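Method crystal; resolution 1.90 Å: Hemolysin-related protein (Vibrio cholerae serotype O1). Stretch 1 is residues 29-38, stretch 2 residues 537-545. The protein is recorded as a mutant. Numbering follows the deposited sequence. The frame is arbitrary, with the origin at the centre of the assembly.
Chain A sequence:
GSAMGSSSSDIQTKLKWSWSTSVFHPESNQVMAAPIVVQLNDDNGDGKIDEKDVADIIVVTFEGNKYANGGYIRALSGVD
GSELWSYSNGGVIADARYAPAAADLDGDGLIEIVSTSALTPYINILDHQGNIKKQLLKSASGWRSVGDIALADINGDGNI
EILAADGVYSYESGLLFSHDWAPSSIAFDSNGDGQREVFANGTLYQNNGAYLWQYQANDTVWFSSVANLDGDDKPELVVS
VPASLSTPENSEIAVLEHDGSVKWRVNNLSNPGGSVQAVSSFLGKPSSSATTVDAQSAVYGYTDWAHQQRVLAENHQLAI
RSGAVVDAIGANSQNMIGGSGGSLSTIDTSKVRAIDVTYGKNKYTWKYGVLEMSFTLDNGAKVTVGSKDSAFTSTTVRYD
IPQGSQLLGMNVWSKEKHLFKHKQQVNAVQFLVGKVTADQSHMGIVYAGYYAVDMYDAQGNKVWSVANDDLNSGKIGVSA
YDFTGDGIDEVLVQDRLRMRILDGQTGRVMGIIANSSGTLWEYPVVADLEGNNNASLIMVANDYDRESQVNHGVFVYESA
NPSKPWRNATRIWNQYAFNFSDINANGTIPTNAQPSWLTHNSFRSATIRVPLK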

# COMPACT_ATOMS: atom_id res chain seq x y z
N ASN A 29 -2.22 19.84 26.75
CA ASN A 29 -1.86 18.45 27.00
C ASN A 29 -2.87 17.46 26.42
O ASN A 29 -2.87 16.29 26.82
N GLN A 30 -3.74 17.90 25.52
CA GLN A 30 -4.71 17.05 24.84
C GLN A 30 -4.23 16.77 23.42
O GLN A 30 -3.64 17.64 22.79
N VAL A 31 -4.48 15.56 22.93
CA VAL A 31 -4.07 15.19 21.57
C VAL A 31 -5.22 14.47 20.88
O VAL A 31 -5.84 13.58 21.46
N MET A 32 -5.51 14.87 19.64
CA MET A 32 -6.60 14.26 18.88
C MET A 32 -6.27 14.17 17.40
O MET A 32 -7.18 14.16 16.56
N ALA A 33 -4.99 14.08 17.05
CA ALA A 33 -4.54 13.85 15.69
C ALA A 33 -3.54 12.71 15.69
O ALA A 33 -2.81 12.51 16.67
N ALA A 34 -3.51 11.97 14.59
CA ALA A 34 -2.72 10.75 14.54
C ALA A 34 -1.24 11.06 14.76
O ALA A 34 -0.75 12.08 14.27
N PRO A 35 -0.51 10.21 15.48
CA PRO A 35 0.91 10.47 15.71
C PRO A 35 1.74 10.16 14.48
O PRO A 35 1.37 9.36 13.63
N ILE A 36 2.90 10.82 14.41
CA ILE A 36 3.89 10.66 13.35
C ILE A 36 5.16 10.13 13.99
O ILE A 36 5.50 10.51 15.11
N VAL A 37 5.89 9.28 13.26
CA VAL A 37 7.05 8.58 13.79
C VAL A 37 8.23 8.77 12.85
O VAL A 37 8.20 8.30 11.71
N VAL A 38 9.28 9.44 13.34
CA VAL A 38 10.49 9.71 12.57
C VAL A 38 11.65 9.89 13.55
O VAL A 38 11.44 10.17 14.74
N LEU A 537 3.21 0.25 20.17
CA LEU A 537 1.86 0.67 19.81
C LEU A 537 1.61 2.05 20.40
O LEU A 537 1.59 2.22 21.62
N ILE A 538 1.40 3.04 19.53
CA ILE A 538 1.33 4.45 19.90
C ILE A 538 -0.10 4.95 19.68
O ILE A 538 -0.65 4.78 18.59
N MET A 539 -0.67 5.61 20.69
CA MET A 539 -2.01 6.17 20.56
C MET A 539 -2.10 7.49 21.31
O MET A 539 -1.37 7.73 22.28
N VAL A 540 -3.00 8.35 20.85
CA VAL A 540 -3.20 9.67 21.43
C VAL A 540 -4.53 9.68 22.17
O VAL A 540 -5.45 8.91 21.87
N ALA A 541 -4.63 10.56 23.17
CA ALA A 541 -5.79 10.58 24.05
C ALA A 541 -6.10 12.01 24.46
O ALA A 541 -5.23 12.88 24.51
N ASN A 542 -7.38 12.22 24.79
CA ASN A 542 -7.85 13.49 25.32
C ASN A 542 -9.04 13.20 26.22
O ASN A 542 -9.75 12.20 26.03
N ASP A 543 -9.26 14.08 27.20
CA ASP A 543 -10.29 13.85 28.19
C ASP A 543 -11.07 15.13 28.50
O ASP A 543 -11.65 15.25 29.59
N TYR A 544 -11.12 16.07 27.55
CA TYR A 544 -11.85 17.31 27.77
C TYR A 544 -13.36 17.09 27.80
O TYR A 544 -14.08 17.88 28.41
N ASP A 545 -13.85 16.04 27.15
CA ASP A 545 -15.29 15.81 27.01
C ASP A 545 -15.78 14.82 28.06
O ASP A 545 -15.15 13.78 28.30

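Segments far apart in sequence often meet through a division of chemistry, with polar groups bonding towards one end of the contact and mainly hydrocarbon packing towards the other. Residues 29-38 and 537-545 of this Vibrio cholerae hemolysin-related protein, running nearly antiparallel, provide a worked example. Asn29 stays out of contact, but its OD1 accepts a hydrogen bond from Gln30 NE2 (3.2 Å). The CA-to-CB bond of Gln30 points sideways; with chi1 and chi2 both m, its end comes nearer the second stretch. There it works as a two-sided clamp: Asp543 N donates to Gln30 OE1 at 2.7 Å, while Gln30 NE2 donates to Asp543 OD1 at 2.9 Å, an end that the p rotamer of Asp543 brings nearer. Gln30 OE1 also lies at the edge of the Tyr544 ring.

At Val31 the backbone takes over. Val31 N donates to Ala541 O (3.2 Å), and Val31 O accepts from Asn542 ND2 (3.0 Å) in an almost linear bond, the inward-pointing Asn542 being a p rotamer. The t side chain of Val31 is free for apolar packing, with CG1 3.4 Å from CB of Val540, itself m and directed toward stretch 1. Met32 also starts sideways, yet its t, t, then p course carries the thioether to Tyr544: CE lies 3.9 Å from the ring's CE2, and SD sits at the ring edge, 5.4 Å from the centroid.

Ala33 and Ala34 turn their methyl groups away, although Ala33 O still approaches Val540 CG1 at 3.6 Å. Pro35 then points in, its CG 3.8 Å from Ile538 CG2 and its CD 4.1 Å from Val540 CG1. Ile36 faces away, and Val37 (t) closes the contact, CG2 meeting CD1 of Ile538 at 3.8 Å. Val38 lies beyond reach.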

# COMPACT_ATOMS: atom_id res chain seq x y z
CB ASN A 29 -1.71 18.21 28.50
CG ASN A 29 -2.97 18.54 29.26
OD1 ASN A 29 -4.00 18.84 28.67
ND2 ASN A 29 -2.89 18.49 30.59
CB GLN A 30 -6.08 17.73 24.78
CG GLN A 30 -6.61 18.27 26.10
CD GLN A 30 -7.12 17.18 27.02
OE1 GLN A 30 -7.89 16.32 26.61
NE2 GLN A 30 -6.68 17.21 28.27
CB VAL A 31 -2.79 14.32 21.58
CG1 VAL A 31 -2.30 14.11 20.16
CG2 VAL A 31 -1.71 14.98 22.42
CB MET A 32 -7.91 15.05 19.12
CG MET A 32 -9.18 14.30 18.72
SD MET A 32 -10.64 14.81 19.67
CE MET A 32 -10.62 16.59 19.40
CB ALA A 33 -3.92 15.11 15.06
CB ALA A 34 -2.92 10.03 13.20
CB PRO A 35 1.25 9.52 16.86
CG PRO A 35 0.32 8.36 16.64
CD PRO A 35 -0.94 8.92 16.04
CB ILE A 36 4.15 12.02 12.65
CG1 ILE A 36 2.89 12.51 11.93
CG2 ILE A 36 5.33 11.94 11.72
CD1 ILE A 36 2.31 11.56 10.96
CB VAL A 37 6.78 7.08 14.00
CG1 VAL A 37 8.04 6.37 14.51
CG2 VAL A 37 5.63 6.88 14.98
CB VAL A 38 10.36 10.97 11.69
CG1 VAL A 38 9.43 10.72 10.50
CG2 VAL A 38 9.85 12.16 12.52
CB LEU A 537 0.82 -0.32 20.34
CG LEU A 537 -0.64 0.13 20.35
CD1 LEU A 537 -1.13 0.47 18.95
CD2 LEU A 537 -1.52 -0.93 20.99
CB ILE A 538 2.32 5.30 19.08
CG1 ILE A 538 3.74 4.77 19.24
CG2 ILE A 538 2.24 6.78 19.49
CD1 ILE A 538 4.53 4.72 17.96
CB MET A 539 -3.08 5.20 21.06
CG MET A 539 -3.03 4.89 22.53
SD MET A 539 -4.10 3.51 22.99
CE MET A 539 -3.20 2.14 22.26
CB VAL A 540 -3.13 10.77 20.36
CG1 VAL A 540 -1.82 10.67 19.60
CG2 VAL A 540 -4.32 10.66 19.39
CB ALA A 541 -5.56 9.72 25.29
CB ASN A 542 -8.23 14.46 24.20
CG ASN A 542 -9.22 13.86 23.23
OD1 ASN A 542 -10.42 13.86 23.48
ND2 ASN A 542 -8.71 13.32 22.13
CB ASP A 543 -9.70 13.28 29.49
CG ASP A 543 -8.60 14.14 30.07
OD1 ASP A 543 -8.41 15.28 29.60
OD2 ASP A 543 -7.92 13.67 31.02
CB TYR A 544 -11.50 18.34 26.68
CG TYR A 544 -11.96 17.92 25.30
CD1 TYR A 544 -13.26 18.19 24.86
CD2 TYR A 544 -11.11 17.23 24.45
CE1 TYR A 544 -13.68 17.79 23.61
CE2 TYR A 544 -11.53 16.82 23.20
CZ TYR A 544 -12.82 17.11 22.78
OH TYR A 544 -13.24 16.69 21.54
CB ASP A 545 -15.61 15.28 25.61
CG ASP A 545 -17.11 15.23 25.33
OD1 ASP A 545 -17.81 14.41 25.96
OD2 ASP A 545 -17.59 16.00 24.47